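Local structure of CEP104 (Gallus gallus, 5JO8) at residues Ser101-Gln104 against Ala105-Lys108; Thr115-Val118 against Pro119-Leu123; Ala259-Arg262 against Lys263-Leu266. The protein is a centriolar protein whose TOG domain, an array of paired helices, probably binds tubulin or microtubules. All blocks are in the same frame, centred on the assembly; numbering follows the deposited sequence.

Contacts 1 and 2 both sit on helix 100-121 of the TOG domain, their centres about 20 Å apart; contact 3 lies on the opposite side of the chain's centre, its centre about 48 Å from that of contact 1. Burial decreases from contact 1, mostly buried, through contact 2, partly buried, to contact 3 at the surface. Contact 1 is a regular helical turn ruled by an aromatic-aliphatic overlap. Contact 2 is where that helix widens, kinks at a proline and ends; it holds an edge-to-face aromatic pair and a capping pattern of backbone bonds. Contact 3 leads into helix 265-276, where polar groups and a lysine chain lying on backbone atoms do the work.

Contact 1 of 3, residues Ser101-Gln104 against Ala105-Lys108; sequences SVFQ and ASLK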
loop_
_atom_site.group_PDB
_atom_site.type_symbol
_atom_site.label_atom_id
_atom_site.label_comp_id
_atom_site.label_asym_id
_atom_site.label_seq_id
_atom_site.Cartn_x
_atom_site.Cartn_y
_atom_site.Cartn_z
ATOM N N SER A 101 15.829 4.973 8.985
ATOM C CA SER A 101 15.337 5.217 10.343
ATOM C C SER A 101 14.117 6.133 10.311
ATOM O O SER A 101 13.181 5.958 11.098
ATOM C CB SER A 101 16.428 5.796 11.251
ATOM O OG SER A 101 16.792 7.095 10.835
ATOM N N VAL A 102 14.114 7.092 9.391
ATOM C CA VAL A 102 12.968 8.006 9.268
ATOM C C VAL A 102 11.763 7.260 8.701
ATOM O O VAL A 102 10.641 7.389 9.203
ATOM C CB VAL A 102 13.304 9.233 8.418
ATOM C CG1 VAL A 102 12.104 10.168 8.338
ATOM C CG2 VAL A 102 14.512 9.962 8.992
ATOM N N PHE A 103 11.991 6.489 7.646
ATOM C CA PHE A 103 10.941 5.682 7.035
ATOM C C PHE A 103 10.332 4.728 8.075
ATOM O O PHE A 103 9.104 4.612 8.185
ATOM C CB PHE A 103 11.525 4.903 5.842
ATOM C CG PHE A 103 10.535 4.024 5.133
ATOM C CD1 PHE A 103 9.525 4.569 4.357
ATOM C CD2 PHE A 103 10.641 2.642 5.214
ATOM C CE1 PHE A 103 8.615 3.756 3.698
ATOM C CE2 PHE A 103 9.730 1.827 4.555
ATOM C CZ PHE A 103 8.726 2.379 3.790
ATOM N N GLN A 104 11.184 4.062 8.850
ATOM C CA GLN A 104 10.712 3.129 9.863
ATOM C C GLN A 104 9.895 3.831 10.950
ATOM O O GLN A 104 8.906 3.282 11.437
ATOM C CB GLN A 104 11.880 2.355 10.482
ATOM C CG GLN A 104 12.498 1.329 9.538
ATOM C CD GLN A 104 11.557 0.185 9.208
ATOM O OE1 GLN A 104 10.694 -0.178 10.008
ATOM N NE2 GLN A 104 11.715 -0.384 8.023
ATOM N N ALA A 105 10.303 5.033 11.340
ATOM C CA ALA A 105 9.545 5.767 12.348
ATOM C C ALA A 105 8.170 6.082 11.778
ATOM O O ALA A 105 7.177 6.041 12.509
ATOM C CB ALA A 105 10.273 7.032 12.774
ATOM N N SER A 106 8.090 6.363 10.477
ATOM C CA SER A 106 6.789 6.665 9.878
ATOM C C SER A 106 5.886 5.434 9.884
ATOM O O SER A 106 4.676 5.541 10.122
ATOM C CB SER A 106 6.926 7.251 8.473
ATOM O OG SER A 106 7.107 6.241 7.498
ATOM N N LEU A 107 6.460 4.261 9.636
ATOM C CA LEU A 107 5.688 3.025 9.667
ATOM C C LEU A 107 5.222 2.701 11.080
ATOM O O LEU A 107 4.096 2.239 11.267
ATOM C CB LEU A 107 6.509 1.847 9.142
ATOM C CG LEU A 107 7.013 1.938 7.707
ATOM C CD1 LEU A 107 7.717 0.633 7.329
ATOM C CD2 LEU A 107 5.891 2.237 6.731
ATOM N N LYS A 108 6.091 2.920 12.065
ATOM C CA LYS A 108 5.748 2.693 13.461
ATOM C C LYS A 108 4.554 3.570 13.832
ATOM O O LYS A 108 3.613 3.122 14.478
ATOM C CB LYS A 108 6.941 3.034 14.360
ATOM C CG LYS A 108 6.689 2.906 15.846
ATOM C CD LYS A 108 7.887 3.448 16.614
ATOM C CE LYS A 108 7.600 3.625 18.096
ATOM N NZ LYS A 108 7.513 2.331 18.840
#
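F103 turns one ring face to L107, one helical turn further on: the leucine lays CG and CD2 over that face, off its centre, while CD1 hangs above the rim, 3.6 Å from F103 CE2. The pair is an i/i+4 overlap along helix 100-121, one of the helices of the TOG domain's alpha-helical array. With CG anti to the backbone N (chi1 180°), the phenyl group swings alongside the following turn. A broad flat ring and a branched aliphatic chain suit this inward-facing side, where helix 148-163 continues the packing through L150 and V153 on F103 and F157 on L107. R142 adds a cation-pi contact to the phenyl ring.

V102 and A105 are also buried. V102 lies against R57 and L61 of helix 54-69, while the methyl of A105 stays close to its own helix, CB being 3.5 Å from S101 O. Regular i to i+4 backbone bonds run from A105 N to S101 O through K108 N to Q104 O. K108 reaches out to Y65 in a cation-pi contact, fitting a long charged chain at an exposed position. S106 is buried, and its hydroxyl is satisfied within the helix: F103 O accepts the backbone bond from L107 N at 3.0 Å and a second, shorter bond from S106 OG at 2.7 Å.

Contact 2 of 3, residues Thr115-Val118 against Pro119-Leu123; sequences TQYV and PKHKL
Y117 and H121 form the aromatic part of this helix end: the imidazole edge meets the phenol face in an edge-to-face pair, with centroids 4.7 Å apart and planes at 63°. H121 CD2 leads, standing 3.6 Å above the Y117 plane toward the rim. The phenol reaches its neighbour because CG is anti to the backbone N (chi1 -176°). Tyrosine suits this buried place, giving H121 a flat face while its OH is satisfied by L80 O of helix 77-94.

Apolar contacts add L123, whose CD1 approaches Y117 CE2 at 3.8 Å, while its CB faces V118 CG1. V118 CB lies 3.4 Å from P119 CD, a tight spacing that largely follows from the peptide bond between them, since CD is carried on the proline nitrogen.

Among the backbone bonds, K120 N to Q116 O and H121 N to Y117 O keep the i to i+4 pattern. P119 has no N-H to give to the turn before, and the helix kinks there; the turn at 115-117, just ahead, is of the wider pi type. L123 N bonds to V118 O at 3.2 Å, and K122 N weakly to P119 O. With K122, its long charged chain suiting an exposed site, at positive phi (52°), this is a Schellman motif closing helix 100-121.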
loop_
_atom_site.group_PDB
_atom_site.type_symbol
_atom_site.label_atom_id
_atom_site.label_comp_id
_atom_site.label_asym_id
_atom_site.label_seq_id
_atom_site.Cartn_x
_atom_site.Cartn_y
_atom_site.Cartn_z
ATOM N N THR A 115 -3.833 0.629 14.493
ATOM C CA THR A 115 -4.093 -0.543 15.321
ATOM C C THR A 115 -4.326 -0.214 16.798
ATOM O O THR A 115 -4.859 -1.036 17.544
ATOM C CB THR A 115 -2.960 -1.583 15.202
ATOM O OG1 THR A 115 -1.763 -1.069 15.807
ATOM C CG2 THR A 115 -2.698 -1.939 13.728
ATOM N N GLN A 116 -3.964 0.994 17.214
ATOM C CA GLN A 116 -4.090 1.350 18.624
ATOM C C GLN A 116 -4.941 2.584 18.865
ATOM O O GLN A 116 -5.879 2.545 19.655
ATOM C CB GLN A 116 -2.714 1.559 19.258
ATOM C CG GLN A 116 -1.861 0.306 19.274
ATOM C CD GLN A 116 -0.544 0.518 19.998
ATOM O OE1 GLN A 116 -0.519 0.783 21.198
ATOM N NE2 GLN A 116 0.549 0.429 19.268
ATOM N N TYR A 117 -4.611 3.674 18.183
ATOM C CA TYR A 117 -5.203 4.985 18.453
ATOM C C TYR A 117 -6.676 5.061 18.055
ATOM O O TYR A 117 -7.530 5.432 18.868
ATOM C CB TYR A 117 -4.386 6.037 17.719
ATOM C CG TYR A 117 -4.766 7.484 17.936
ATOM C CD1 TYR A 117 -4.192 8.226 18.961
ATOM C CD2 TYR A 117 -5.638 8.130 17.064
ATOM C CE1 TYR A 117 -4.505 9.567 19.138
ATOM C CE2 TYR A 117 -5.948 9.466 17.220
ATOM C CZ TYR A 117 -5.385 10.178 18.264
ATOM O OH TYR A 117 -5.693 11.506 18.381
ATOM N N VAL A 118 -6.977 4.744 16.804
ATOM C CA VAL A 118 -8.376 4.710 16.377
ATOM C C VAL A 118 -9.268 3.837 17.271
ATOM O O VAL A 118 -10.299 4.321 17.744
ATOM C CB VAL A 118 -8.512 4.380 14.877
ATOM C CG1 VAL A 118 -9.980 4.201 14.503
ATOM C CG2 VAL A 118 -7.894 5.487 14.051
ATOM N N PRO A 119 -8.868 2.582 17.558
ATOM C CA PRO A 119 -9.717 1.784 18.453
ATOM C C PRO A 119 -9.780 2.307 19.883
ATOM O O PRO A 119 -10.857 2.259 20.495
ATOM C CB PRO A 119 -9.041 0.408 18.456
ATOM C CG PRO A 119 -8.224 0.370 17.247
ATOM C CD PRO A 119 -7.794 1.766 16.960
ATOM N N LYS A 120 -8.655 2.784 20.412
ATOM C CA LYS A 120 -8.613 3.329 21.777
ATOM C C LYS A 120 -9.650 4.440 21.950
ATOM O O LYS A 120 -10.364 4.497 22.960
ATOM C CB LYS A 120 -7.214 3.873 22.108
ATOM C CG LYS A 120 -7.093 4.576 23.471
ATOM C CD LYS A 120 -5.666 5.076 23.693
ATOM C CE LYS A 120 -5.551 5.982 24.920
ATOM N NZ LYS A 120 -4.166 6.547 25.060
ATOM N N HIS A 121 -9.745 5.308 20.945
ATOM C CA HIS A 121 -10.571 6.508 21.026
ATOM C C HIS A 121 -11.916 6.378 20.309
ATOM O O HIS A 121 -12.678 7.343 20.232
ATOM C CB HIS A 121 -9.793 7.715 20.491
ATOM C CG HIS A 121 -8.575 8.038 21.297
ATOM N ND1 HIS A 121 -8.644 8.524 22.589
ATOM C CD2 HIS A 121 -7.257 7.914 21.011
ATOM C CE1 HIS A 121 -7.421 8.696 23.057
ATOM N NE2 HIS A 121 -6.561 8.334 22.122
ATOM N N LYS A 122 -12.192 5.176 19.808
ATOM C CA LYS A 122 -13.450 4.852 19.138
ATOM C C LYS A 122 -13.778 5.846 18.029
ATOM O O LYS A 122 -14.914 6.273 17.900
ATOM C CB LYS A 122 -14.606 4.793 20.152
ATOM C CG LYS A 122 -14.411 3.759 21.258
ATOM C CD LYS A 122 -15.462 3.914 22.354
ATOM C CE LYS A 122 -15.099 3.108 23.595
ATOM N NZ LYS A 122 -16.078 3.313 24.700
ATOM N N LEU A 123 -12.783 6.204 17.227
ATOM C CA LEU A 123 -12.952 7.248 16.223
ATOM C C LEU A 123 -13.747 6.791 15.001
ATOM O O LEU A 123 -14.269 7.614 14.253
ATOM C CB LEU A 123 -11.592 7.799 15.783
ATOM C CG LEU A 123 -10.871 8.564 16.891
ATOM C CD1 LEU A 123 -9.605 9.218 16.352
ATOM C CD2 LEU A 123 -11.782 9.603 17.536
#

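Contact 3 of 3, residues Ala259-Arg262 against Lys263-Leu266; sequences ASIR and KTVL
K263 lies back over S260, meeting it with its aliphatic carbons. From the backbone, CB is 3.3 Å from S260 O, and CG keeps the same distance from that oxygen while also nearing A259 O. CD is still beside S260 O, whereas CE has moved on to S260 CA, at 3.9 Å. At the tip, NZ stands 4.2 Å from S260 OG, close by but not bonded to it. CG is anti to the carbonyl carbon (chi1 -61°) and the chain is extended beyond it, which carries the ammonium group backward along the preceding turn. A lysine fits here: its methylenes can cover the peptide while its charge remains at an exposed position.

The backbone beneath has helical phi/psi but lacks the regular i to i+4 bonds; its bonds reach three residues back, as in successive beta turns. K263 N bonds to S260 O, approaching from above the carbonyl plane. T264 follows at the N-cap position of helix 265-276, the last of the modelled chain. The threonine makes no capping bond with its side chain; instead the hydroxyl turns back to the preceding segment, being short enough to stay near the backbone and reach I261 O. OG1 sits between the backbone N and the carbonyl carbon (chi1 60°), from where it donates to I261 O at 2.6 Å, nearly in line with the C=O bond. T264 N also bonds to I261 O, at 3.2 Å and from above the carbonyl plane, so one residue grips this oxygen twice.

I261 directs its aliphatic chain to Y267 of the helix. R262 packs on F271, and its guanidinium group spans two acids, NE forming a salt bridge with D257 OD1 and NH1 another with D272 OD1.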
loop_
_atom_site.group_PDB
_atom_site.type_symbol
_atom_site.label_atom_id
_atom_site.label_comp_id
_atom_site.label_asym_id
_atom_site.label_seq_id
_atom_site.Cartn_x
_atom_site.Cartn_y
_atom_site.Cartn_z
ATOM N N ALA A 259 -5.594 -22.194 -32.933
ATOM C CA ALA A 259 -4.276 -22.267 -33.535
ATOM C C ALA A 259 -3.624 -20.897 -33.685
ATOM O O ALA A 259 -2.421 -20.748 -33.458
ATOM C CB ALA A 259 -4.359 -22.963 -34.890
ATOM N N SER A 260 -4.420 -19.897 -34.066
ATOM C CA SER A 260 -3.872 -18.579 -34.356
ATOM C C SER A 260 -3.312 -17.927 -33.093
ATOM O O SER A 260 -2.215 -17.361 -33.098
ATOM C CB SER A 260 -4.942 -17.685 -34.989
ATOM O OG SER A 260 -4.445 -16.377 -35.224
ATOM N N ILE A 261 -4.055 -18.034 -32.004
ATOM C CA ILE A 261 -3.647 -17.370 -30.770
ATOM C C ILE A 261 -2.426 -18.039 -30.147
ATOM O O ILE A 261 -1.660 -17.395 -29.432
ATOM C CB ILE A 261 -4.815 -17.227 -29.772
ATOM C CG1 ILE A 261 -4.551 -16.058 -28.821
ATOM C CG2 ILE A 261 -5.037 -18.527 -28.992
ATOM C CD1 ILE A 261 -5.642 -15.858 -27.803
ATOM N N ARG A 262 -2.237 -19.326 -30.432
ATOM C CA ARG A 262 -1.086 -20.062 -29.912
ATOM C C ARG A 262 0.225 -19.667 -30.582
ATOM O O ARG A 262 1.298 -20.078 -30.141
ATOM C CB ARG A 262 -1.315 -21.568 -30.028
ATOM C CG ARG A 262 -2.210 -22.120 -28.939
ATOM C CD ARG A 262 -2.863 -23.439 -29.329
ATOM N NE ARG A 262 -3.610 -23.995 -28.202
ATOM C CZ ARG A 262 -3.068 -24.760 -27.263
ATOM N NH1 ARG A 262 -1.773 -25.068 -27.329
ATOM N NH2 ARG A 262 -3.811 -25.217 -26.260
ATOM N N LYS A 263 0.140 -18.865 -31.641
ATOM C CA LYS A 263 1.338 -18.320 -32.276
ATOM C C LYS A 263 2.034 -17.330 -31.339
ATOM O O LYS A 263 3.225 -17.058 -31.483
ATOM C CB LYS A 263 0.995 -17.644 -33.607
ATOM C CG LYS A 263 0.387 -18.575 -34.650
ATOM C CD LYS A 263 -0.089 -17.789 -35.867
ATOM C CE LYS A 263 -0.880 -18.662 -36.826
ATOM N NZ LYS A 263 -1.543 -17.864 -37.900
ATOM N N THR A 264 1.282 -16.783 -30.387
ATOM C CA THR A 264 1.885 -16.020 -29.294
ATOM C C THR A 264 2.161 -16.973 -28.132
ATOM O O THR A 264 1.276 -17.713 -27.702
ATOM C CB THR A 264 0.977 -14.872 -28.829
ATOM O OG1 THR A 264 -0.270 -15.407 -28.380
ATOM C CG2 THR A 264 0.718 -13.912 -29.972
ATOM N N VAL A 265 3.393 -16.957 -27.632
ATOM C CA VAL A 265 3.856 -17.977 -26.690
ATOM C C VAL A 265 3.069 -17.995 -25.379
ATOM O O VAL A 265 2.833 -19.060 -24.809
ATOM C CB VAL A 265 5.381 -17.869 -26.456
ATOM C CG1 VAL A 265 5.882 -19.036 -25.618
ATOM C CG2 VAL A 265 6.113 -17.828 -27.787
ATOM N N LEU A 266 2.650 -16.820 -24.915
ATOM C CA LEU A 266 1.921 -16.717 -23.654
ATOM C C LEU A 266 0.665 -17.574 -23.637
ATOM O O LEU A 266 0.406 -18.283 -22.667
ATOM C CB LEU A 266 1.545 -15.261 -23.365
ATOM C CG LEU A 266 2.557 -14.406 -22.605
ATOM C CD1 LEU A 266 2.085 -12.963 -22.553
ATOM C CD2 LEU A 266 2.770 -14.956 -21.201
#